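Local coordinates for putative curved DNA-binding protein (Chaetomium thermophilum var. thermophilum DSM 1495, PDB 4IPA) that probably acts as the ribosome-biogenesis factor Arx1, with a fold related to methionine aminopeptidase, and may bind DNA, at residues A[90-95]-A[339-344]; A[48-54]-A[106-112]; A[149-155]-A[370-374]; A[161-165]-A[356-360]. All coordinates share one frame. Numbering follows the deposited sequence.

Contact 1: A[90-95]-A[339-344]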
loop_
_atom_site.group_PDB
_atom_site.type_symbol
_atom_site.label_atom_id
_atom_site.label_comp_id
_atom_site.label_asym_id
_atom_site.label_seq_id
_atom_site.Cartn_x
_atom_site.Cartn_y
_atom_site.Cartn_z
ATOM N N ALA A 90 -1.276 -9.107 -12.820
ATOM C CA ALA A 90 -0.271 -10.008 -12.271
ATOM C C ALA A 90 1.126 -9.434 -12.078
ATOM O O ALA A 90 1.680 -9.511 -10.971
ATOM C CB ALA A 90 -0.208 -11.294 -13.104
ATOM N N ALA A 91 1.711 -8.894 -13.140
ATOM C CA ALA A 91 3.067 -8.371 -13.041
ATOM C C ALA A 91 3.144 -6.863 -12.794
ATOM O O ALA A 91 4.228 -6.297 -12.834
ATOM C CB ALA A 91 3.894 -8.746 -14.268
ATOM N N PHE A 92 2.015 -6.223 -12.515
ATOM C CA PHE A 92 2.027 -4.778 -12.272
ATOM C C PHE A 92 2.427 -4.447 -10.827
ATOM O O PHE A 92 1.859 -4.996 -9.883
ATOM C CB PHE A 92 0.653 -4.165 -12.554
ATOM C CG PHE A 92 0.294 -4.087 -14.021
ATOM C CD1 PHE A 92 0.384 -5.203 -14.840
ATOM C CD2 PHE A 92 -0.187 -2.909 -14.559
ATOM C CE1 PHE A 92 0.034 -5.130 -16.174
ATOM C CE2 PHE A 92 -0.544 -2.831 -15.895
ATOM C CZ PHE A 92 -0.430 -3.944 -16.705
ATOM N N ILE A 93 3.377 -3.530 -10.661
ATOM C CA ILE A 93 3.767 -3.071 -9.328
ATOM C C ILE A 93 3.156 -1.711 -8.975
ATOM O O ILE A 93 2.438 -1.588 -7.991
ATOM C CB ILE A 93 5.288 -3.016 -9.174
ATOM C CG1 ILE A 93 5.845 -4.441 -9.231
ATOM C CG2 ILE A 93 5.652 -2.326 -7.868
ATOM C CD1 ILE A 93 7.339 -4.531 -9.446
ATOM N N THR A 94 3.441 -0.690 -9.768
ATOM C CA THR A 94 2.755 0.579 -9.597
ATOM C C THR A 94 1.227 0.382 -9.600
ATOM O O THR A 94 0.693 -0.268 -10.476
ATOM C CB THR A 94 3.115 1.557 -10.703
ATOM O OG1 THR A 94 4.535 1.706 -10.741
ATOM C CG2 THR A 94 2.464 2.924 -10.429
ATOM N N PRO A 95 0.526 0.930 -8.599
ATOM C CA PRO A 95 -0.934 0.763 -8.581
ATOM C C PRO A 95 -1.536 1.272 -9.895
ATOM O O PRO A 95 -1.231 2.392 -10.294
ATOM C CB PRO A 95 -1.378 1.648 -7.410
ATOM C CG PRO A 95 -0.179 1.746 -6.528
ATOM C CD PRO A 95 1.031 1.671 -7.429
ATOM N N ASN A 339 8.607 -10.040 -15.798
ATOM C CA ASN A 339 7.213 -10.206 -16.195
ATOM C C ASN A 339 6.544 -11.336 -15.435
ATOM O O ASN A 339 5.588 -11.937 -15.911
ATOM C CB ASN A 339 7.097 -10.421 -17.703
ATOM C CG ASN A 339 7.215 -9.126 -18.483
ATOM O OD1 ASN A 339 6.224 -8.626 -19.022
ATOM N ND2 ASN A 339 8.419 -8.563 -18.529
ATOM N N ALA A 340 7.052 -11.604 -14.237
ATOM C CA ALA A 340 6.482 -12.597 -13.344
ATOM C C ALA A 340 5.420 -11.968 -12.434
ATOM O O ALA A 340 5.421 -10.764 -12.203
ATOM C CB ALA A 340 7.580 -13.203 -12.516
ATOM N N PRO A 341 4.499 -12.785 -11.921
ATOM C CA PRO A 341 3.458 -12.308 -11.009
ATOM C C PRO A 341 4.024 -11.768 -9.705
ATOM O O PRO A 341 5.048 -12.256 -9.221
ATOM C CB PRO A 341 2.645 -13.573 -10.725
ATOM C CG PRO A 341 2.833 -14.396 -11.958
ATOM C CD PRO A 341 4.280 -14.182 -12.315
ATOM N N VAL A 342 3.358 -10.760 -9.155
ATOM C CA VAL A 342 3.743 -10.185 -7.881
ATOM C C VAL A 342 2.561 -10.156 -6.932
ATOM O O VAL A 342 1.404 -10.179 -7.357
ATOM C CB VAL A 342 4.310 -8.756 -8.021
ATOM C CG1 VAL A 342 5.469 -8.743 -9.012
ATOM C CG2 VAL A 342 3.208 -7.774 -8.420
ATOM N N CYS A 343 2.873 -10.122 -5.643
ATOM C CA CYS A 343 1.878 -10.080 -4.596
ATOM C C CYS A 343 2.238 -8.940 -3.635
ATOM O O CYS A 343 3.406 -8.754 -3.321
ATOM C CB CYS A 343 1.865 -11.433 -3.887
ATOM S SG CYS A 343 0.638 -11.616 -2.595
ATOM N N ARG A 344 1.246 -8.168 -3.192
ATOM C CA ARG A 344 1.504 -7.019 -2.305
ATOM C C ARG A 344 0.464 -6.893 -1.194
ATOM O O ARG A 344 -0.730 -7.180 -1.380
ATOM C CB ARG A 344 1.556 -5.690 -3.090
ATOM C CG ARG A 344 2.591 -5.648 -4.223
ATOM C CD ARG A 344 2.822 -4.215 -4.756
ATOM N NE ARG A 344 1.599 -3.634 -5.296
ATOM C CZ ARG A 344 0.876 -2.695 -4.686
ATOM N NH1 ARG A 344 1.257 -2.199 -3.506
ATOM N NH2 ARG A 344 -0.223 -2.242 -5.264
HETATM O O HOH W 1 0.531 -3.442 -7.834
#
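This is a surface contact between a loop and the start of a strand within the pita-bread fold of M24 proteins: segment 90-95 follows strand 79-88, and 339-344 leads into strand 342-352 of the antiparallel sheet. One direct hydrogen bond ties the backbones, from V342 N to A90 O at 2.8 Å. P341 has no amide hydrogen to offer, but its CA lies 3.3 Å from A90 O in a CA-H...O contact. K117, on strand 115-124, also donates to A90 O and to V342 O. Small side chains suit the tight approach: A91 CB sits only 3.3 Å from A340 O, where a larger residue would be crowded. Beyond it, V342 turns its branched side chain toward the loop, with CG1 4.3 Å from I93 CG1 and CG2 3.4 Å from F92 O. R344 suits the far end because its long chain spans the gap and still pairs with E254 of strand 250-258. Its direct approach to I93 O is poorly angled, and a water mediates instead: R344 NE donates to the water oxygen at 2.8 Å, while that water donates to F92 O at 2.9 Å and I93 O at 2.7 Å.

Contact 2: A[48-54]-A[106-112]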
loop_
_atom_site.group_PDB
_atom_site.type_symbol
_atom_site.label_atom_id
_atom_site.label_comp_id
_atom_site.label_asym_id
_atom_site.label_seq_id
_atom_site.Cartn_x
_atom_site.Cartn_y
_atom_site.Cartn_z
ATOM N N VAL A 48 -13.918 -9.976 -10.893
ATOM C CA VAL A 48 -14.138 -11.284 -11.487
ATOM C C VAL A 48 -13.551 -11.326 -12.907
ATOM O O VAL A 48 -13.388 -10.286 -13.551
ATOM C CB VAL A 48 -15.642 -11.635 -11.510
ATOM C CG1 VAL A 48 -16.253 -11.487 -10.112
ATOM C CG2 VAL A 48 -16.382 -10.749 -12.492
ATOM N N PRO A 49 -13.220 -12.526 -13.395
ATOM C CA PRO A 49 -12.693 -12.641 -14.758
ATOM C C PRO A 49 -13.631 -11.976 -15.760
ATOM O O PRO A 49 -14.848 -12.169 -15.666
ATOM C CB PRO A 49 -12.656 -14.149 -14.981
ATOM C CG PRO A 49 -12.430 -14.700 -13.600
ATOM C CD PRO A 49 -13.287 -13.834 -12.722
ATOM N N GLY A 50 -13.078 -11.186 -16.679
ATOM C CA GLY A 50 -13.878 -10.521 -17.697
ATOM C C GLY A 50 -14.232 -9.076 -17.370
ATOM O O GLY A 50 -14.572 -8.293 -18.270
ATOM N N ALA A 51 -14.159 -8.709 -16.090
ATOM C CA ALA A 51 -14.462 -7.329 -15.700
ATOM C C ALA A 51 -13.394 -6.392 -16.242
ATOM O O ALA A 51 -12.217 -6.724 -16.247
ATOM C CB ALA A 51 -14.578 -7.179 -14.176
ATOM N N LYS A 52 -13.834 -5.225 -16.695
ATOM C CA LYS A 52 -12.945 -4.187 -17.175
ATOM C C LYS A 52 -12.376 -3.396 -16.001
ATOM O O LYS A 52 -13.126 -2.838 -15.195
ATOM C CB LYS A 52 -13.715 -3.245 -18.102
ATOM C CG LYS A 52 -14.400 -3.945 -19.257
ATOM C CD LYS A 52 -15.451 -3.062 -19.908
ATOM C CE LYS A 52 -14.833 -1.813 -20.519
ATOM N NZ LYS A 52 -15.882 -0.907 -21.076
ATOM N N ILE A 53 -11.053 -3.328 -15.928
ATOM C CA ILE A 53 -10.389 -2.588 -14.870
ATOM C C ILE A 53 -10.899 -1.153 -14.707
ATOM O O ILE A 53 -11.087 -0.691 -13.575
ATOM C CB ILE A 53 -8.846 -2.605 -15.051
ATOM C CG1 ILE A 53 -8.321 -4.019 -14.824
ATOM C CG2 ILE A 53 -8.171 -1.670 -14.062
ATOM C CD1 ILE A 53 -6.816 -4.155 -14.982
ATOM N N ILE A 54 -11.117 -0.442 -15.813
ATOM C CA ILE A 54 -11.528 0.955 -15.700
ATOM C C ILE A 54 -12.897 1.096 -15.031
ATOM O O ILE A 54 -13.156 2.084 -14.346
ATOM C CB ILE A 54 -11.509 1.729 -17.050
ATOM C CG1 ILE A 54 -11.594 3.237 -16.790
ATOM C CG2 ILE A 54 -12.663 1.324 -17.939
ATOM C CD1 ILE A 54 -10.509 4.012 -17.431
ATOM N N ALA A 106 -8.069 1.070 -21.340
ATOM C CA ALA A 106 -9.381 1.100 -20.694
ATOM C C ALA A 106 -10.232 -0.129 -21.015
ATOM O O ALA A 106 -11.307 -0.304 -20.445
ATOM C CB ALA A 106 -10.141 2.385 -21.048
ATOM N N ALA A 107 -9.748 -0.981 -21.912
ATOM C CA ALA A 107 -10.464 -2.210 -22.268
ATOM C C ALA A 107 -9.825 -3.435 -21.618
ATOM O O ALA A 107 -10.323 -4.552 -21.759
ATOM C CB ALA A 107 -10.527 -2.388 -23.791
ATOM N N THR A 108 -8.712 -3.223 -20.924
ATOM C CA THR A 108 -8.066 -4.290 -20.154
ATOM C C THR A 108 -9.060 -4.968 -19.199
ATOM O O THR A 108 -9.789 -4.297 -18.460
ATOM C CB THR A 108 -6.902 -3.742 -19.317
ATOM O OG1 THR A 108 -6.022 -2.981 -20.150
ATOM C CG2 THR A 108 -6.134 -4.883 -18.645
ATOM N N GLU A 109 -9.071 -6.293 -19.203
ATOM C CA GLU A 109 -9.980 -7.047 -18.344
ATOM C C GLU A 109 -9.226 -7.940 -17.366
ATOM O O GLU A 109 -8.116 -8.411 -17.655
ATOM C CB GLU A 109 -10.944 -7.913 -19.181
ATOM C CG GLU A 109 -11.660 -7.158 -20.295
ATOM C CD GLU A 109 -12.722 -7.994 -21.005
ATOM O OE1 GLU A 109 -12.547 -9.231 -21.142
ATOM O OE2 GLU A 109 -13.741 -7.406 -21.419
ATOM N N ILE A 110 -9.853 -8.181 -16.220
ATOM C CA ILE A 110 -9.346 -9.127 -15.234
ATOM C C ILE A 110 -9.178 -10.505 -15.881
ATOM O O ILE A 110 -10.113 -11.035 -16.481
ATOM C CB ILE A 110 -10.328 -9.263 -14.035
ATOM C CG1 ILE A 110 -10.620 -7.898 -13.413
ATOM C CG2 ILE A 110 -9.776 -10.237 -12.986
ATOM C CD1 ILE A 110 -9.377 -7.198 -12.884
ATOM N N GLN A 111 -7.986 -11.072 -15.753
ATOM C CA GLN A 111 -7.699 -12.413 -16.241
ATOM C C GLN A 111 -7.854 -13.438 -15.114
ATOM O O GLN A 111 -7.368 -13.230 -14.006
ATOM C CB GLN A 111 -6.272 -12.473 -16.781
ATOM C CG GLN A 111 -5.977 -11.422 -17.823
ATOM C CD GLN A 111 -6.869 -11.574 -19.033
ATOM O OE1 GLN A 111 -6.823 -12.593 -19.719
ATOM N NE2 GLN A 111 -7.702 -10.568 -19.293
ATOM N N PRO A 112 -8.517 -14.563 -15.404
ATOM C CA PRO A 112 -8.779 -15.593 -14.382
ATOM C C PRO A 112 -7.503 -16.159 -13.739
ATOM O O PRO A 112 -6.491 -16.382 -14.410
ATOM C CB PRO A 112 -9.534 -16.682 -15.155
ATOM C CG PRO A 112 -9.181 -16.434 -16.623
ATOM C CD PRO A 112 -9.001 -14.947 -16.744
HETATM O O HOH W 2 -10.238 -1.506 -18.098
#
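Three backbone hydrogen bonds join these segments: G50 N to I110 O at 3.0 Å, I110 N to A51 O at 2.8 Å, and I53 N to T108 O at 3.0 Å. The last two flank a single antiparallel bridge, with K52 and E109 as its non-hydrogen-bonded pair, and K52 CA adds a CA-H...O contact to T108 O at 3.4 Å. A water extends the join into the helix start, accepting from I54 N at 2.7 Å and donating to T108 O at 2.8 Å. Segment 48-54 makes a type II beta turn from V48 to A51, closed by A51 N to V48 O at 3.1 Å, and then, with K52 at the N-cap, enters helix 53-69, tied by the bridge to the loop before strand 115-124. Glycine suits position 50 because a CB at its backbone angles would jam against the preceding carbonyl. I110 points toward segment 48-54: its CG1 meets A51 CB at 4.1 Å and its CD1 meets I53 CG1 at 3.9 Å, while I56 and V87 also touch it. At one end P49 CG rests on P112 CB at 3.8 Å, ring against ring; at the other, I54 CD1 touches A106 CB at 4.0 Å.

Contact 3: A[149-155]-A[370-374]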
loop_
_atom_site.group_PDB
_atom_site.type_symbol
_atom_site.label_atom_id
_atom_site.label_comp_id
_atom_site.label_asym_id
_atom_site.label_seq_id
_atom_site.Cartn_x
_atom_site.Cartn_y
_atom_site.Cartn_z
ATOM N N ARG A 149 3.128 -22.703 -7.370
ATOM C CA ARG A 149 4.046 -21.641 -6.981
ATOM C C ARG A 149 3.252 -20.391 -6.608
ATOM O O ARG A 149 3.772 -19.492 -5.942
ATOM C CB ARG A 149 5.039 -21.353 -8.096
ATOM C CG ARG A 149 5.854 -22.568 -8.487
ATOM C CD ARG A 149 7.023 -22.775 -7.538
ATOM N NE ARG A 149 8.041 -21.744 -7.740
ATOM C CZ ARG A 149 8.478 -20.936 -6.785
ATOM N NH1 ARG A 149 7.990 -21.049 -5.557
ATOM N NH2 ARG A 149 9.403 -20.029 -7.053
ATOM N N GLN A 150 1.984 -20.353 -7.017
ATOM C CA GLN A 150 1.118 -19.243 -6.651
ATOM C C GLN A 150 0.846 -19.242 -5.151
ATOM O O GLN A 150 0.755 -18.185 -4.511
ATOM C CB GLN A 150 -0.191 -19.288 -7.433
ATOM C CG GLN A 150 -1.121 -18.165 -7.054
ATOM C CD GLN A 150 -1.576 -17.350 -8.250
ATOM O OE1 GLN A 150 -0.761 -16.707 -8.931
ATOM N NE2 GLN A 150 -2.889 -17.370 -8.518
ATOM N N ALA A 151 0.729 -20.437 -4.586
ATOM C CA ALA A 151 0.604 -20.569 -3.141
ATOM C C ALA A 151 1.882 -20.075 -2.453
ATOM O O ALA A 151 1.817 -19.413 -1.408
ATOM C CB ALA A 151 0.284 -22.016 -2.750
ATOM N N ASP A 152 3.039 -20.374 -3.045
ATOM C CA ASP A 152 4.311 -19.925 -2.484
ATOM C C ASP A 152 4.423 -18.396 -2.470
ATOM O O ASP A 152 4.884 -17.813 -1.491
ATOM C CB ASP A 152 5.487 -20.499 -3.271
ATOM C CG ASP A 152 5.625 -22.009 -3.115
ATOM O OD1 ASP A 152 5.182 -22.545 -2.073
ATOM O OD2 ASP A 152 6.186 -22.650 -4.036
ATOM N N LEU A 153 4.023 -17.771 -3.580
ATOM C CA LEU A 153 4.052 -16.324 -3.739
ATOM C C LEU A 153 3.228 -15.630 -2.646
ATOM O O LEU A 153 3.696 -14.695 -1.999
ATOM C CB LEU A 153 3.508 -15.940 -5.118
ATOM C CG LEU A 153 3.351 -14.436 -5.373
ATOM C CD1 LEU A 153 4.717 -13.758 -5.307
ATOM C CD2 LEU A 153 2.660 -14.128 -6.717
ATOM N N PHE A 154 2.001 -16.104 -2.448
ATOM C CA PHE A 154 1.125 -15.572 -1.421
ATOM C C PHE A 154 1.669 -15.749 -0.004
ATOM O O PHE A 154 1.626 -14.821 0.797
ATOM C CB PHE A 154 -0.266 -16.219 -1.512
ATOM C CG PHE A 154 -1.172 -15.564 -2.516
ATOM C CD1 PHE A 154 -1.028 -15.819 -3.873
ATOM C CD2 PHE A 154 -2.167 -14.696 -2.104
ATOM C CE1 PHE A 154 -1.867 -15.228 -4.796
ATOM C CE2 PHE A 154 -3.007 -14.089 -3.026
ATOM C CZ PHE A 154 -2.855 -14.360 -4.374
ATOM N N LEU A 155 2.137 -16.951 0.315
ATOM C CA LEU A 155 2.651 -17.223 1.656
ATOM C C LEU A 155 3.912 -16.416 1.975
ATOM O O LEU A 155 4.094 -15.974 3.110
ATOM C CB LEU A 155 2.915 -18.712 1.848
ATOM C CG LEU A 155 1.637 -19.525 2.012
ATOM C CD1 LEU A 155 1.948 -21.012 1.947
ATOM C CD2 LEU A 155 0.940 -19.159 3.311
ATOM N N PHE A 370 -4.050 -22.450 1.307
ATOM C CA PHE A 370 -2.776 -22.471 0.582
ATOM C C PHE A 370 -2.146 -23.865 0.627
ATOM O O PHE A 370 -2.016 -24.457 1.704
ATOM C CB PHE A 370 -1.799 -21.427 1.149
ATOM C CG PHE A 370 -2.292 -20.021 1.035
ATOM C CD1 PHE A 370 -2.304 -19.378 -0.188
ATOM C CD2 PHE A 370 -2.771 -19.346 2.145
ATOM C CE1 PHE A 370 -2.789 -18.077 -0.310
ATOM C CE2 PHE A 370 -3.243 -18.046 2.037
ATOM C CZ PHE A 370 -3.258 -17.410 0.800
ATOM N N LYS A 371 -1.764 -24.381 -0.542
ATOM C CA LYS A 371 -1.261 -25.750 -0.658
ATOM C C LYS A 371 0.170 -25.787 -1.191
ATOM O O LYS A 371 0.427 -25.486 -2.367
ATOM C CB LYS A 371 -2.173 -26.575 -1.568
ATOM C CG LYS A 371 -3.652 -26.569 -1.157
ATOM C CD LYS A 371 -3.880 -27.406 0.099
ATOM C CE LYS A 371 -5.366 -27.553 0.444
ATOM N NZ LYS A 371 -5.965 -26.283 0.940
ATOM N N THR A 372 1.104 -26.162 -0.330
ATOM C CA THR A 372 2.500 -26.230 -0.734
ATOM C C THR A 372 3.297 -27.060 0.257
ATOM O O THR A 372 2.882 -27.230 1.403
ATOM C CB THR A 372 3.145 -24.823 -0.852
ATOM O OG1 THR A 372 4.530 -24.973 -1.153
ATOM C CG2 THR A 372 3.031 -24.050 0.466
ATOM N N ASP A 373 4.446 -27.563 -0.187
ATOM C CA ASP A 373 5.337 -28.298 0.699
ATOM C C ASP A 373 6.318 -27.352 1.373
ATOM O O ASP A 373 6.894 -27.683 2.408
ATOM C CB ASP A 373 6.082 -29.399 -0.063
ATOM C CG ASP A 373 5.151 -30.491 -0.555
ATOM O OD1 ASP A 373 4.175 -30.810 0.170
ATOM O OD2 ASP A 373 5.383 -31.021 -1.668
ATOM N N LYS A 374 6.498 -26.172 0.792
ATOM C CA LYS A 374 7.463 -25.222 1.332
ATOM C C LYS A 374 7.052 -24.658 2.692
ATOM O O LYS A 374 5.864 -24.534 3.013
ATOM C CB LYS A 374 7.762 -24.119 0.324
ATOM C CG LYS A 374 8.043 -24.701 -1.041
ATOM C CD LYS A 374 8.882 -23.805 -1.909
ATOM C CE LYS A 374 9.179 -24.548 -3.204
ATOM N NZ LYS A 374 9.818 -23.688 -4.234
HETATM O O HOH W 3 5.211 -25.198 -4.490
#
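An ST turn and a salt-bridge network fasten the chain after strand 355-360 to the N-terminal part of helix 148-167. T372 OG1 has two roles: it accepts from K374 N at 3.0 Å, which makes the turn, and donates to D152 OD1 at 2.7 Å. The other carboxylate oxygen, D152 OD2, takes R149 NH1 at 2.9 Å within the helix and K374 NZ in a long salt bridge of 3.8 Å. Apolar packing continues at the other end. F370 CE1 lies 3.4 Å from F154 CB, F370 CB is 3.9 Å from L155 CD1, and the small A151, with CB 3.5 Å from K371 O, allows the chain to run close to the helix. L155 CD1 also touches T372 CG2 at 3.5 Å, so threonine offers the helix both a methyl and a hydroxyl. R149 NH1 and K374 NZ are only 3.5 Å apart, a like-charge approach that D152, which pairs with both, and D208, which pairs with K374, can offset.

Contact 4: A[161-165]-A[356-360]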
loop_
_atom_site.group_PDB
_atom_site.type_symbol
_atom_site.label_atom_id
_atom_site.label_comp_id
_atom_site.label_asym_id
_atom_site.label_seq_id
_atom_site.Cartn_x
_atom_site.Cartn_y
_atom_site.Cartn_z
ATOM N N ASN A 161 5.043 -9.968 5.660
ATOM C CA ASN A 161 4.259 -8.937 6.338
ATOM C C ASN A 161 4.223 -9.139 7.861
ATOM O O ASN A 161 4.424 -8.192 8.630
ATOM C CB ASN A 161 2.843 -8.870 5.764
ATOM C CG ASN A 161 2.076 -7.655 6.240
ATOM O OD1 ASN A 161 2.599 -6.543 6.235
ATOM N ND2 ASN A 161 0.827 -7.862 6.672
ATOM N N GLU A 162 3.986 -10.377 8.285
ATOM C CA GLU A 162 3.982 -10.724 9.704
ATOM C C GLU A 162 5.337 -10.463 10.360
ATOM O O GLU A 162 5.399 -9.994 11.494
ATOM C CB GLU A 162 3.585 -12.192 9.911
ATOM C CG GLU A 162 2.148 -12.499 9.507
ATOM C CD GLU A 162 1.128 -11.692 10.303
ATOM O OE1 GLU A 162 1.195 -11.716 11.549
ATOM O OE2 GLU A 162 0.259 -11.034 9.686
ATOM N N VAL A 163 6.414 -10.784 9.654
ATOM C CA VAL A 163 7.753 -10.515 10.154
ATOM C C VAL A 163 8.038 -9.010 10.216
ATOM O O VAL A 163 8.465 -8.506 11.251
ATOM C CB VAL A 163 8.839 -11.236 9.333
ATOM C CG1 VAL A 163 10.249 -10.814 9.805
ATOM C CG2 VAL A 163 8.658 -12.733 9.460
ATOM N N LEU A 164 7.797 -8.294 9.122
ATOM C CA LEU A 164 8.002 -6.837 9.096
ATOM C C LEU A 164 7.278 -6.117 10.243
ATOM O O LEU A 164 7.868 -5.302 10.948
ATOM C CB LEU A 164 7.553 -6.243 7.752
ATOM C CG LEU A 164 7.672 -4.725 7.645
ATOM C CD1 LEU A 164 9.059 -4.274 8.117
ATOM C CD2 LEU A 164 7.378 -4.219 6.212
ATOM N N LEU A 165 5.998 -6.416 10.423
ATOM C CA LEU A 165 5.223 -5.793 11.492
ATOM C C LEU A 165 5.868 -5.984 12.882
ATOM O O LEU A 165 5.895 -5.053 13.696
ATOM C CB LEU A 165 3.777 -6.308 11.476
ATOM C CG LEU A 165 2.916 -5.857 10.282
ATOM C CD1 LEU A 165 1.512 -6.503 10.297
ATOM C CD2 LEU A 165 2.809 -4.329 10.221
ATOM N N ILE A 356 1.501 -2.642 18.423
ATOM C CA ILE A 356 1.069 -2.292 17.085
ATOM C C ILE A 356 -0.342 -2.751 16.818
ATOM O O ILE A 356 -0.650 -3.942 16.950
ATOM C CB ILE A 356 2.029 -2.873 16.019
ATOM C CG1 ILE A 356 3.319 -2.042 15.995
ATOM C CG2 ILE A 356 1.359 -2.910 14.639
ATOM C CD1 ILE A 356 4.286 -2.430 14.925
ATOM N N THR A 357 -1.183 -1.787 16.438
ATOM C CA THR A 357 -2.570 -2.025 16.036
ATOM C C THR A 357 -2.763 -1.782 14.539
ATOM O O THR A 357 -2.317 -0.756 13.996
ATOM C CB THR A 357 -3.525 -1.053 16.770
ATOM O OG1 THR A 357 -3.292 -1.130 18.175
ATOM C CG2 THR A 357 -4.987 -1.406 16.490
ATOM N N ARG A 358 -3.448 -2.706 13.874
ATOM C CA ARG A 358 -3.761 -2.538 12.455
ATOM C C ARG A 358 -5.030 -1.701 12.324
ATOM O O ARG A 358 -6.134 -2.226 12.413
ATOM C CB ARG A 358 -3.952 -3.893 11.763
ATOM C CG ARG A 358 -2.831 -4.897 12.011
ATOM C CD ARG A 358 -3.011 -6.209 11.199
ATOM N NE ARG A 358 -2.352 -7.332 11.876
ATOM C CZ ARG A 358 -1.569 -8.235 11.293
ATOM N NH1 ARG A 358 -1.326 -8.175 9.992
ATOM N NH2 ARG A 358 -1.032 -9.217 12.017
ATOM N N ILE A 359 -4.878 -0.396 12.140
ATOM C CA ILE A 359 -6.040 0.474 12.027
ATOM C C ILE A 359 -6.850 0.073 10.802
ATOM O O ILE A 359 -8.073 -0.046 10.853
ATOM C CB ILE A 359 -5.618 1.938 11.845
ATOM C CG1 ILE A 359 -4.520 2.308 12.841
ATOM C CG2 ILE A 359 -6.813 2.867 11.961
ATOM C CD1 ILE A 359 -3.913 3.688 12.573
ATOM N N GLY A 360 -6.139 -0.125 9.700
ATOM C CA GLY A 360 -6.756 -0.383 8.412
ATOM C C GLY A 360 -5.860 -1.223 7.528
ATOM O O GLY A 360 -4.682 -0.912 7.306
HETATM O O HOH W 4 -2.116 -6.756 7.853
#
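L165 lays its CD1 over one face of the R358 guanidinium, 3.3 Å from R358 NH1. The pair joins helix 148-167 to the edge strand 355-360 of the antiparallel sheet, an example of the helix-on-sheet packing from which the pita-bread fold is built. The axes of the short segments 161-165 and 356-358 come within 11.6 Å, their N-to-C directions at 138°, so the side chains must bridge most of the gap. Arginine fits this place because its extended chain reaches the helix, sets an apolar group against its flat face and keeps its edge for charge. There E162 OE2 meets R358 NH2 at 3.2 Å and R358 NH1 at 3.3 Å, both hydrogen bonds within one salt bridge. E162 also pairs with R166, one helical turn on, so its carboxylate serves two arginines. Leucine suits position 165, buried between the helix and the sheet, where its side chain also touches V253 and I349 of two sheet strands. I356 comes from the same side of the strand as R358, bringing its CD1 to 3.3 Å from L165 O, while its side chain packs on I349 and L389. Just past this point the strand carries a classic beta bulge, I359 and G360 both facing T348. A water also links the two segments: it accepts from R358 NH1 at 2.7 Å and, weakly, from N161 ND2 at 3.4 Å.

In the fold
Contacts 1 and 3 are the pair that touch: C343 CB of contact 1 packs 3.7 Å from L153 CG of contact 3, which places the start of strand 342-352 against helix 148-167. That helix also serves contact 4, about 21 Å from contact 3 between centres, and contact 4 lies nested within the chain loop that contact 3 closes. Strands 342-352 and 355-360 are neighbours in one sheet, so contacts 1 and 4 share it although their centres are about 22 Å apart. Contact 2 is about 15 Å from contact 1 and about 31 Å from contact 4 between centres, on the opposite side of the chain's centre from contact 4.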